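PDB 4Q7O: immunity protein from Neisseria meningitidis, which probably protects its own cell by neutralising the toxin of a contact-dependent growth-inhibition (CDI) system. Local coordinates for residues N19-I24 / I104-H109; S25-T30 / H109-A114; E29-F34 / I56-E61; T39-F44 / P123-K128. All coordinates share one frame; numbering follows the deposited sequence.

Contact 1. Residues N19-I24 / I104-H109; sequences NNHFVI and INLAYH
His21 and Leu106 meet where the chain leaves helix 10-18 through a Schellman motif, with Asn20 at positive phi, and turns at once into helix 22-34. Only van der Waals contact joins the two segments. One leucine methyl does most of it: Leu106 CD2 lies close to the plane of the imidazole at its edge, 3.5 Å from His21 CE1 and 3.7 Å from His21 ND1. The two side chains approach from opposite directions. Setting CG anti to the backbone N (chi1 177°) carries the Leu106 branches off helix 104-121, while His21 holds its ring on the backbone N side (chi1 -66°). The other methyl, Leu106 CD1, makes a looser contact of 4.4 Å with Asn19 ND2.

The polar groups are tied just beyond this pair. Both His21 ND1 and Asn19 ND2 hydrogen-bond to the hydroxyl of Tyr110, one turn further along the same helix as Leu106, which should restrain the rotation of the imidazole. Leu100 and Ile102 of strand 98-103 also pack on His21. Within the linker, Asn19 O stands 3.3 Å above one face of the His21 ring, offset toward its rim.

Contact 2. Residues S25-T30 / H109-A114; sequences SIFFET and HYFNIA
Phe27, the first residue of the 25-30 segment to touch its partner, makes a light contact: its CE2 comes 4.3 Å from Phe111 CZ. Just before it, Ile26 meets Ile26 of the second subunit. The axes of segments 25-30 and 109-114 run in roughly the same direction, crossing at -36° with a closest approach of 11.7 Å. At that separation large side chains have to span the gap, and the next residue does so.

Phe28 holds CG beside its backbone N (chi1 -78°), which sends the ring across to helix 104-121. There it forms a T-shaped pair with Phe111. Its leading atom, CZ, lies over the centre of the Phe111 face, 3.5 Å above the plane, and the two ring planes stand at 74°. The flanks of the Phe28 ring are occupied too. Ala114 CB sits over the centre of one face in a CH-pi contact, 3.6 Å from the ring centroid, and Phe27 CD2 lies 3.8 Å above the opposite face. Contacts on both faces and at the leading edge probably limit its rotation.

Thr30 directs its hydroxyl back into its own helix. OG1 donates to Ile26 O at 2.8 Å, and this carbonyl also takes the routine helical bond from Thr30 N, the two donors arriving from opposite faces of its plane.

The aromatic cluster continues into its surroundings: Phe44 of helix 37-46 packs on Phe111 and Ala114, while Phe111 and Phe27 make edge-to-face pairs with Tyr60 of strand 58-62 and Phe89 of strand 86-91.

Contact 3. Residues E29-F34 / I56-E61; sequences ETIYQF and IGAQYE
With CG1 beside its backbone N (chi1 -66°) and CD1 extended beyond it (chi2 168°), Ile31 sends the longer arm of its side chain toward the methyl of Ala58. The approach is side-on: Ala58 CB lies 4.0 Å from Ile31 CG1 and 4.1 Å from Ile31 CD1, so it rests along the arm rather than against its end alone. The short alanine side chain lets the helix come close to the strand, and the CA atoms of Ile31 and Ala58 are 7.3 Å apart.

A water forms the polar link alongside. It donates to Thr30 OG1 at 2.9 Å and to Gly57 O at 2.6 Å, spending both of its protons on the bridge between the helix and the turn. The Thr30 hydroxyl in turn gives its own proton to the helix carbonyl of Ile26, which leaves it an acceptor toward the water.

Ile56 and Gly57 occupy the corners of a type II turn joining strands 52-55 and 58-62, with Gly57 at positive phi. Phe53 and Val55 on the first of these strands also meet Ile31. This is the layered packing of an alpha+beta fold, a helix laid by its apolar side on an antiparallel beta hairpin.

Contact 4. Residues T39-F44 / P123-K128; sequences TLLECF and PEYQKK
The start of helix 126-139, with Tyr125 at its N-cap position, receives Leu41 from helix 37-46. A single methyl does the touching. Leu41 CD1 lies 3.7 Å from Tyr125 CD2 and 4.0 Å from Tyr125 CE2, approaching the phenol ring obliquely, and it is also 3.9 Å from Lys128 CD. It thus touches both the N-cap residue and the lysine three positions on. Leu41 keeps CG on the backbone N side (chi1 -75°) and CD1 continues the chain anti to CA (chi2 177°), so this methyl reaches furthest toward Tyr125 and Lys128.

The elements joined here are a helical hairpin and a separate helix. Helix 104-121 ends, a short 3-10 segment at 123-124 turns the chain, and helix 126-139 returns antiparallel to it; Gln126 N bonds back to Pro123 O at 3.1 Å across the bend. Helix 37-46 lies against this pair, its Leu40 on Phe118 and its Leu41 continuing onto Cys129 and Ile132.

Each partner of Leu41 offers a different surface. The Tyr125 ring also meets the ring of Phe118. Lys128 is exposed, and its chain, extended beyond CG, crosses the leucine at about a right angle, giving the methyl its CD carbon while NZ lies further out along the chain.

In the fold
The four contacts illustrate how one helix can organise a small alpha+beta protein. Helix 22-34, with the turn before it, serves contacts 1, 2 and 3: the turn and the middle of the helix meet helix 104-121, and its end meets strand 58-62 of the four-stranded antiparallel sheet. Contacts 1 and 2 lie about 8 Å apart between centres, contacts 2 and 3 about 10 Å. Contact 4 is more peripheral, its centre about 20 Å from that of contact 1, but touches contacts 2 and 3 through helix 37-46. Along the chain contact 3 nests within contact 1, while contacts 1 and 2 cross. Contacts 1 to 3 touch the second subunit, linking the core to the dimer interface.

Contact 1. Residues N19-I24 / I104-H109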
# COMPACT_ATOMS: atom_id res chain seq x y z
N ASN B 19 6.92 3.83 -7.30
CA ASN B 19 6.45 5.18 -7.63
C ASN B 19 5.91 5.95 -6.41
O ASN B 19 5.40 7.07 -6.57
CB ASN B 19 5.35 5.14 -8.70
CG ASN B 19 5.88 4.75 -10.08
OD1 ASN B 19 7.08 4.84 -10.35
ND2 ASN B 19 4.97 4.36 -10.97
N ASN B 20 6.00 5.35 -5.22
CA ASN B 20 5.50 5.97 -3.99
C ASN B 20 3.97 6.12 -4.04
O ASN B 20 3.39 6.98 -3.38
CB ASN B 20 6.19 7.32 -3.72
CG ASN B 20 6.23 7.68 -2.24
OD1 ASN B 20 6.04 6.84 -1.36
ND2 ASN B 20 6.48 8.96 -1.97
N HIS B 21 3.32 5.27 -4.82
CA HIS B 21 1.86 5.29 -4.94
C HIS B 21 1.23 4.11 -4.22
O HIS B 21 0.45 3.35 -4.80
CB HIS B 21 1.45 5.33 -6.41
CG HIS B 21 1.86 6.59 -7.10
ND1 HIS B 21 2.02 6.69 -8.46
CD2 HIS B 21 2.15 7.82 -6.60
CE1 HIS B 21 2.38 7.92 -8.77
NE2 HIS B 21 2.46 8.63 -7.66
N PHE B 22 1.59 3.98 -2.94
CA PHE B 22 1.13 2.89 -2.11
C PHE B 22 -0.39 2.84 -1.96
O PHE B 22 -0.96 1.77 -1.71
CB PHE B 22 1.80 2.94 -0.73
CG PHE B 22 1.64 4.27 -0.04
CD1 PHE B 22 0.55 4.51 0.78
CD2 PHE B 22 2.59 5.27 -0.21
CE1 PHE B 22 0.39 5.73 1.43
CE2 PHE B 22 2.44 6.50 0.43
CZ PHE B 22 1.34 6.73 1.25
N VAL B 23 -1.08 3.97 -2.13
CA VAL B 23 -2.54 3.96 -2.11
C VAL B 23 -3.12 3.03 -3.18
O VAL B 23 -4.11 2.32 -2.94
CB VAL B 23 -3.11 5.40 -2.23
CG1 VAL B 23 -4.59 5.38 -2.61
CG2 VAL B 23 -2.91 6.16 -0.92
N ILE B 24 -2.48 3.02 -4.35
CA ILE B 24 -2.90 2.12 -5.43
C ILE B 24 -2.73 0.65 -5.05
O ILE B 24 -3.61 -0.18 -5.33
CB ILE B 24 -2.13 2.41 -6.74
CG1 ILE B 24 -2.34 3.86 -7.18
CG2 ILE B 24 -2.56 1.43 -7.83
CD1 ILE B 24 -3.79 4.25 -7.38
N ILE B 104 -4.72 10.43 -15.29
CA ILE B 104 -5.49 9.30 -15.82
C ILE B 104 -4.62 8.33 -16.63
O ILE B 104 -4.80 7.13 -16.55
CB ILE B 104 -6.72 9.79 -16.61
CG1 ILE B 104 -7.75 10.38 -15.64
CG2 ILE B 104 -7.35 8.67 -17.41
CD1 ILE B 104 -8.89 11.11 -16.31
N ASN B 105 -3.65 8.85 -17.38
CA ASN B 105 -2.78 7.96 -18.15
C ASN B 105 -2.05 6.98 -17.24
O ASN B 105 -1.96 5.79 -17.54
CB ASN B 105 -1.75 8.77 -18.94
CG ASN B 105 -2.35 9.47 -20.13
OD1 ASN B 105 -3.48 9.19 -20.55
ND2 ASN B 105 -1.58 10.38 -20.71
N LEU B 106 -1.51 7.49 -16.14
CA LEU B 106 -0.83 6.63 -15.18
C LEU B 106 -1.80 5.66 -14.52
O LEU B 106 -1.48 4.50 -14.31
CB LEU B 106 -0.07 7.46 -14.13
CG LEU B 106 0.62 6.64 -13.04
CD1 LEU B 106 1.66 5.69 -13.61
CD2 LEU B 106 1.25 7.55 -12.01
N ALA B 107 -3.01 6.13 -14.22
CA ALA B 107 -4.04 5.23 -13.69
C ALA B 107 -4.31 4.07 -14.64
O ALA B 107 -4.38 2.92 -14.21
CB ALA B 107 -5.32 5.98 -13.39
N TYR B 108 -4.47 4.36 -15.93
CA TYR B 108 -4.66 3.28 -16.90
C TYR B 108 -3.49 2.30 -16.93
O TYR B 108 -3.68 1.10 -17.06
CB TYR B 108 -4.95 3.83 -18.29
CG TYR B 108 -6.42 4.05 -18.55
CD1 TYR B 108 -7.24 3.01 -18.96
CD2 TYR B 108 -6.99 5.30 -18.37
CE1 TYR B 108 -8.59 3.20 -19.19
CE2 TYR B 108 -8.34 5.51 -18.60
CZ TYR B 108 -9.14 4.46 -19.01
OH TYR B 108 -10.48 4.66 -19.23
N HIS B 109 -2.27 2.83 -16.82
CA HIS B 109 -1.06 2.03 -16.71
C HIS B 109 -1.19 1.07 -15.53
O HIS B 109 -0.99 -0.14 -15.67
CB HIS B 109 0.12 3.00 -16.55
CG HIS B 109 1.46 2.35 -16.35
ND1 HIS B 109 2.12 1.69 -17.36
CD2 HIS B 109 2.30 2.36 -15.29
CE1 HIS B 109 3.30 1.27 -16.91
NE2 HIS B 109 3.43 1.68 -15.66

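Contact 2. Residues S25-T30 / H109-A114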
# COMPACT_ATOMS: atom_id res chain seq x y z
N SER B 25 -1.60 0.33 -4.42
CA SER B 25 -1.32 -1.02 -3.93
C SER B 25 -2.43 -1.48 -2.99
O SER B 25 -2.96 -2.59 -3.10
CB SER B 25 0.02 -1.05 -3.17
OG SER B 25 0.98 -0.13 -3.69
N ILE B 26 -2.78 -0.61 -2.04
CA ILE B 26 -3.79 -0.95 -1.04
C ILE B 26 -5.17 -1.07 -1.68
O ILE B 26 -5.94 -1.97 -1.36
CB ILE B 26 -3.83 0.12 0.07
CG1 ILE B 26 -2.50 0.17 0.81
CG2 ILE B 26 -4.98 -0.13 1.05
CD1 ILE B 26 -2.40 1.35 1.76
N PHE B 27 -5.46 -0.17 -2.61
CA PHE B 27 -6.74 -0.16 -3.32
C PHE B 27 -7.04 -1.53 -3.94
O PHE B 27 -8.09 -2.13 -3.69
CB PHE B 27 -6.72 0.93 -4.40
CG PHE B 27 -7.97 0.98 -5.23
CD1 PHE B 27 -9.06 1.76 -4.83
CD2 PHE B 27 -8.06 0.29 -6.42
CE1 PHE B 27 -10.21 1.81 -5.60
CE2 PHE B 27 -9.21 0.33 -7.19
CZ PHE B 27 -10.28 1.09 -6.78
N PHE B 28 -6.12 -2.04 -4.74
CA PHE B 28 -6.36 -3.30 -5.42
C PHE B 28 -6.37 -4.50 -4.48
O PHE B 28 -7.24 -5.36 -4.60
CB PHE B 28 -5.41 -3.50 -6.60
CG PHE B 28 -5.82 -2.73 -7.80
CD1 PHE B 28 -6.96 -3.09 -8.51
CD2 PHE B 28 -5.09 -1.63 -8.23
CE1 PHE B 28 -7.36 -2.38 -9.62
CE2 PHE B 28 -5.49 -0.92 -9.34
CZ PHE B 28 -6.62 -1.29 -10.03
N GLU B 29 -5.45 -4.55 -3.53
CA GLU B 29 -5.40 -5.71 -2.64
C GLU B 29 -6.63 -5.81 -1.76
O GLU B 29 -7.16 -6.90 -1.55
CB GLU B 29 -4.14 -5.71 -1.78
CG GLU B 29 -4.06 -6.87 -0.79
CD GLU B 29 -4.12 -8.25 -1.44
OE1 GLU B 29 -3.81 -8.38 -2.64
OE2 GLU B 29 -4.47 -9.22 -0.73
N THR B 30 -7.09 -4.68 -1.26
CA THR B 30 -8.22 -4.73 -0.33
C THR B 30 -9.53 -5.06 -1.06
O THR B 30 -10.36 -5.79 -0.53
CB THR B 30 -8.32 -3.47 0.55
OG1 THR B 30 -8.46 -2.32 -0.28
CG2 THR B 30 -7.07 -3.32 1.41
N HIS B 109 -2.27 2.83 -16.82
CA HIS B 109 -1.06 2.03 -16.71
C HIS B 109 -1.19 1.07 -15.53
O HIS B 109 -0.99 -0.14 -15.67
CB HIS B 109 0.12 3.00 -16.55
CG HIS B 109 1.46 2.35 -16.35
ND1 HIS B 109 2.12 1.69 -17.36
CD2 HIS B 109 2.30 2.36 -15.29
CE1 HIS B 109 3.30 1.27 -16.91
NE2 HIS B 109 3.43 1.68 -15.66
N TYR B 110 -1.55 1.59 -14.36
CA TYR B 110 -1.74 0.73 -13.19
C TYR B 110 -2.85 -0.29 -13.38
O TYR B 110 -2.70 -1.44 -13.00
CB TYR B 110 -2.03 1.57 -11.95
CG TYR B 110 -0.85 2.30 -11.37
CD1 TYR B 110 0.40 1.70 -11.27
CD2 TYR B 110 -0.99 3.61 -10.90
CE1 TYR B 110 1.48 2.36 -10.72
CE2 TYR B 110 0.09 4.29 -10.34
CZ TYR B 110 1.32 3.66 -10.26
OH TYR B 110 2.39 4.32 -9.70
N PHE B 111 -3.98 0.14 -13.93
CA PHE B 111 -5.11 -0.78 -14.11
C PHE B 111 -4.77 -1.91 -15.07
O PHE B 111 -5.19 -3.05 -14.88
CB PHE B 111 -6.36 -0.02 -14.57
CG PHE B 111 -7.17 0.54 -13.43
CD1 PHE B 111 -6.58 1.38 -12.49
CD2 PHE B 111 -8.51 0.22 -13.29
CE1 PHE B 111 -7.32 1.90 -11.43
CE2 PHE B 111 -9.25 0.74 -12.24
CZ PHE B 111 -8.66 1.57 -11.31
N ASN B 112 -4.01 -1.60 -16.11
CA ASN B 112 -3.62 -2.61 -17.08
C ASN B 112 -2.68 -3.63 -16.44
O ASN B 112 -2.78 -4.83 -16.69
CB ASN B 112 -2.96 -1.94 -18.29
CG ASN B 112 -2.75 -2.91 -19.42
OD1 ASN B 112 -3.70 -3.50 -19.94
ND2 ASN B 112 -1.50 -3.07 -19.82
N ILE B 113 -1.78 -3.15 -15.58
CA ILE B 113 -0.91 -4.04 -14.83
C ILE B 113 -1.69 -4.88 -13.82
O ILE B 113 -1.49 -6.09 -13.71
CB ILE B 113 0.20 -3.24 -14.12
CG1 ILE B 113 1.13 -2.59 -15.14
CG2 ILE B 113 1.00 -4.14 -13.19
CD1 ILE B 113 2.06 -1.56 -14.55
N ALA B 114 -2.60 -4.23 -13.09
CA ALA B 114 -3.41 -4.93 -12.09
C ALA B 114 -4.29 -6.02 -12.69
O ALA B 114 -4.39 -7.11 -12.14
CB ALA B 114 -4.25 -3.94 -11.30

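Contact 3. Residues E29-F34 / I56-E61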
# COMPACT_ATOMS: atom_id res chain seq x y z
N GLU B 29 -5.45 -4.55 -3.53
CA GLU B 29 -5.40 -5.71 -2.64
C GLU B 29 -6.63 -5.81 -1.76
O GLU B 29 -7.16 -6.90 -1.55
CB GLU B 29 -4.14 -5.71 -1.78
CG GLU B 29 -4.06 -6.87 -0.79
CD GLU B 29 -4.12 -8.25 -1.44
OE1 GLU B 29 -3.81 -8.38 -2.64
OE2 GLU B 29 -4.47 -9.22 -0.73
N THR B 30 -7.09 -4.68 -1.26
CA THR B 30 -8.22 -4.73 -0.33
C THR B 30 -9.53 -5.06 -1.06
O THR B 30 -10.36 -5.79 -0.53
CB THR B 30 -8.32 -3.47 0.55
OG1 THR B 30 -8.46 -2.32 -0.28
CG2 THR B 30 -7.07 -3.32 1.41
N ILE B 31 -9.72 -4.55 -2.27
CA ILE B 31 -10.90 -4.92 -3.05
C ILE B 31 -10.87 -6.41 -3.43
O ILE B 31 -11.86 -7.12 -3.28
CB ILE B 31 -11.04 -4.06 -4.31
CG1 ILE B 31 -11.32 -2.61 -3.89
CG2 ILE B 31 -12.12 -4.59 -5.23
CD1 ILE B 31 -11.19 -1.64 -5.02
N TYR B 32 -9.72 -6.87 -3.90
CA TYR B 32 -9.57 -8.27 -4.27
C TYR B 32 -9.87 -9.23 -3.12
O TYR B 32 -10.56 -10.23 -3.29
CB TYR B 32 -8.16 -8.52 -4.80
CG TYR B 32 -7.82 -9.97 -5.00
CD1 TYR B 32 -8.31 -10.68 -6.08
CD2 TYR B 32 -6.99 -10.63 -4.11
CE1 TYR B 32 -7.99 -12.02 -6.27
CE2 TYR B 32 -6.66 -11.96 -4.29
CZ TYR B 32 -7.16 -12.66 -5.37
OH TYR B 32 -6.83 -13.98 -5.54
N GLN B 33 -9.35 -8.93 -1.94
CA GLN B 33 -9.48 -9.88 -0.85
C GLN B 33 -10.88 -9.88 -0.22
O GLN B 33 -11.29 -10.87 0.38
CB GLN B 33 -8.43 -9.60 0.22
CG GLN B 33 -8.68 -8.33 0.99
CD GLN B 33 -7.56 -8.01 1.95
OE1 GLN B 33 -6.47 -8.58 1.87
NE2 GLN B 33 -7.82 -7.07 2.86
N PHE B 34 -11.61 -8.78 -0.35
CA PHE B 34 -12.85 -8.60 0.40
C PHE B 34 -14.10 -8.68 -0.47
O PHE B 34 -15.12 -9.24 -0.06
CB PHE B 34 -12.79 -7.27 1.15
CG PHE B 34 -13.96 -7.03 2.04
CD1 PHE B 34 -14.04 -7.63 3.28
CD2 PHE B 34 -14.97 -6.16 1.65
CE1 PHE B 34 -15.13 -7.40 4.11
CE2 PHE B 34 -16.05 -5.92 2.47
CZ PHE B 34 -16.13 -6.54 3.70
N ILE B 56 -16.82 0.19 0.53
CA ILE B 56 -16.41 0.63 1.85
C ILE B 56 -14.89 0.51 1.94
O ILE B 56 -14.33 -0.58 1.73
CB ILE B 56 -17.11 -0.14 2.99
CG1 ILE B 56 -18.62 0.08 2.92
CG2 ILE B 56 -16.57 0.32 4.34
CD1 ILE B 56 -19.42 -0.71 3.96
N GLY B 57 -14.22 1.63 2.17
CA GLY B 57 -12.77 1.64 2.35
C GLY B 57 -11.93 1.77 1.09
O GLY B 57 -10.70 1.67 1.17
N ALA B 58 -12.55 1.98 -0.07
CA ALA B 58 -11.80 2.14 -1.31
C ALA B 58 -12.64 2.77 -2.40
O ALA B 58 -13.74 2.32 -2.67
CB ALA B 58 -11.25 0.80 -1.78
N GLN B 59 -12.10 3.78 -3.07
CA GLN B 59 -12.81 4.39 -4.18
C GLN B 59 -11.88 5.11 -5.13
O GLN B 59 -10.76 5.48 -4.77
CB GLN B 59 -13.86 5.38 -3.67
CG GLN B 59 -13.24 6.61 -3.02
CD GLN B 59 -14.25 7.69 -2.70
OE1 GLN B 59 -15.31 7.78 -3.32
NE2 GLN B 59 -13.93 8.54 -1.72
N TYR B 60 -12.36 5.33 -6.35
CA TYR B 60 -11.75 6.30 -7.25
C TYR B 60 -12.81 7.13 -7.94
O TYR B 60 -13.96 6.71 -8.08
CB TYR B 60 -10.81 5.64 -8.29
CG TYR B 60 -11.47 4.68 -9.26
CD1 TYR B 60 -12.24 5.14 -10.33
CD2 TYR B 60 -11.32 3.30 -9.11
CE1 TYR B 60 -12.86 4.25 -11.22
CE2 TYR B 60 -11.92 2.41 -9.99
CZ TYR B 60 -12.69 2.89 -11.04
OH TYR B 60 -13.29 2.02 -11.93
N GLU B 61 -12.40 8.30 -8.40
CA GLU B 61 -13.28 9.16 -9.16
C GLU B 61 -12.40 10.03 -10.05
O GLU B 61 -11.49 10.70 -9.56
CB GLU B 61 -14.11 10.02 -8.21
CG GLU B 61 -15.17 10.89 -8.85
CD GLU B 61 -15.85 11.78 -7.83
OE1 GLU B 61 -15.34 11.87 -6.69
OE2 GLU B 61 -16.89 12.38 -8.16
O HOH W 1 -8.94 -0.21 1.66

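Contact 4. Residues T39-F44 / P123-K128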
# COMPACT_ATOMS: atom_id res chain seq x y z
N THR B 39 -17.29 -8.16 -8.60
CA THR B 39 -17.13 -6.76 -8.19
C THR B 39 -15.79 -6.18 -8.65
O THR B 39 -15.73 -5.06 -9.15
CB THR B 39 -17.29 -6.62 -6.67
OG1 THR B 39 -18.64 -6.93 -6.33
CG2 THR B 39 -16.94 -5.21 -6.21
N LEU B 40 -14.72 -6.95 -8.48
CA LEU B 40 -13.41 -6.50 -8.96
C LEU B 40 -13.43 -6.23 -10.47
O LEU B 40 -12.86 -5.24 -10.93
CB LEU B 40 -12.33 -7.52 -8.62
CG LEU B 40 -10.90 -7.17 -9.03
CD1 LEU B 40 -10.42 -5.88 -8.36
CD2 LEU B 40 -9.98 -8.33 -8.69
N LEU B 41 -14.09 -7.09 -11.24
CA LEU B 41 -14.24 -6.86 -12.67
C LEU B 41 -14.94 -5.53 -12.96
O LEU B 41 -14.54 -4.80 -13.87
CB LEU B 41 -14.95 -8.03 -13.36
CG LEU B 41 -14.10 -9.29 -13.54
CD1 LEU B 41 -14.93 -10.39 -14.15
CD2 LEU B 41 -12.91 -8.99 -14.42
N GLU B 42 -15.97 -5.20 -12.18
CA GLU B 42 -16.67 -3.93 -12.36
C GLU B 42 -15.75 -2.75 -12.01
O GLU B 42 -15.77 -1.72 -12.68
CB GLU B 42 -17.96 -3.88 -11.54
CG GLU B 42 -19.01 -4.91 -11.98
CD GLU B 42 -19.36 -4.80 -13.45
OE1 GLU B 42 -19.68 -3.68 -13.91
OE2 GLU B 42 -19.30 -5.83 -14.15
N CYS B 43 -14.96 -2.92 -10.96
CA CYS B 43 -13.93 -1.95 -10.60
C CYS B 43 -12.97 -1.70 -11.77
O CYS B 43 -12.65 -0.55 -12.08
CB CYS B 43 -13.15 -2.43 -9.36
SG CYS B 43 -11.73 -1.43 -8.94
N PHE B 44 -12.52 -2.76 -12.44
CA PHE B 44 -11.66 -2.62 -13.61
C PHE B 44 -12.37 -1.90 -14.76
O PHE B 44 -11.74 -1.14 -15.50
CB PHE B 44 -11.16 -3.98 -14.11
CG PHE B 44 -10.05 -4.58 -13.27
CD1 PHE B 44 -8.87 -3.89 -13.07
CD2 PHE B 44 -10.17 -5.87 -12.76
CE1 PHE B 44 -7.84 -4.46 -12.33
CE2 PHE B 44 -9.15 -6.45 -12.03
CZ PHE B 44 -7.99 -5.73 -11.80
N PRO B 123 -6.87 -17.72 -14.27
CA PRO B 123 -7.02 -17.93 -15.72
C PRO B 123 -8.46 -18.17 -16.16
O PRO B 123 -8.75 -17.98 -17.34
CB PRO B 123 -6.15 -19.17 -16.00
CG PRO B 123 -5.81 -19.75 -14.67
CD PRO B 123 -5.90 -18.64 -13.67
N GLU B 124 -9.33 -18.58 -15.24
CA GLU B 124 -10.74 -18.73 -15.55
C GLU B 124 -11.37 -17.40 -16.04
O GLU B 124 -12.40 -17.40 -16.71
CB GLU B 124 -11.49 -19.32 -14.34
CG GLU B 124 -11.52 -18.45 -13.07
CD GLU B 124 -10.39 -18.69 -12.05
OE1 GLU B 124 -10.60 -18.36 -10.85
OE2 GLU B 124 -9.30 -19.19 -12.40
N TYR B 125 -10.72 -16.28 -15.73
CA TYR B 125 -11.24 -14.97 -16.12
C TYR B 125 -10.53 -14.38 -17.35
O TYR B 125 -10.67 -13.19 -17.62
CB TYR B 125 -11.18 -13.99 -14.95
CG TYR B 125 -12.17 -14.33 -13.86
CD1 TYR B 125 -11.82 -15.17 -12.82
CD2 TYR B 125 -13.46 -13.82 -13.88
CE1 TYR B 125 -12.72 -15.51 -11.84
CE2 TYR B 125 -14.38 -14.15 -12.89
CZ TYR B 125 -13.99 -15.00 -11.87
OH TYR B 125 -14.89 -15.34 -10.89
N GLN B 126 -9.80 -15.21 -18.08
CA GLN B 126 -9.02 -14.78 -19.25
C GLN B 126 -9.82 -13.93 -20.24
O GLN B 126 -9.44 -12.80 -20.56
CB GLN B 126 -8.42 -16.00 -19.98
CG GLN B 126 -7.65 -15.65 -21.25
CD GLN B 126 -6.23 -15.17 -20.99
OE1 GLN B 126 -5.72 -15.22 -19.86
NE2 GLN B 126 -5.57 -14.69 -22.05
N LYS B 127 -10.92 -14.49 -20.73
CA LYS B 127 -11.72 -13.84 -21.76
C LYS B 127 -12.25 -12.47 -21.31
O LYS B 127 -12.13 -11.48 -22.04
CB LYS B 127 -12.89 -14.75 -22.17
CG LYS B 127 -13.79 -14.19 -23.25
CD LYS B 127 -14.97 -15.14 -23.50
CE LYS B 127 -15.84 -14.67 -24.65
NZ LYS B 127 -16.32 -13.27 -24.46
N LYS B 128 -12.82 -12.41 -20.11
CA LYS B 128 -13.41 -11.18 -19.62
C LYS B 128 -12.36 -10.09 -19.39
O LYS B 128 -12.58 -8.92 -19.68
CB LYS B 128 -14.17 -11.44 -18.32
CG LYS B 128 -15.46 -12.22 -18.51
CD LYS B 128 -16.05 -12.60 -17.17
CE LYS B 128 -17.38 -13.34 -17.33
NZ LYS B 128 -17.99 -13.64 -16.01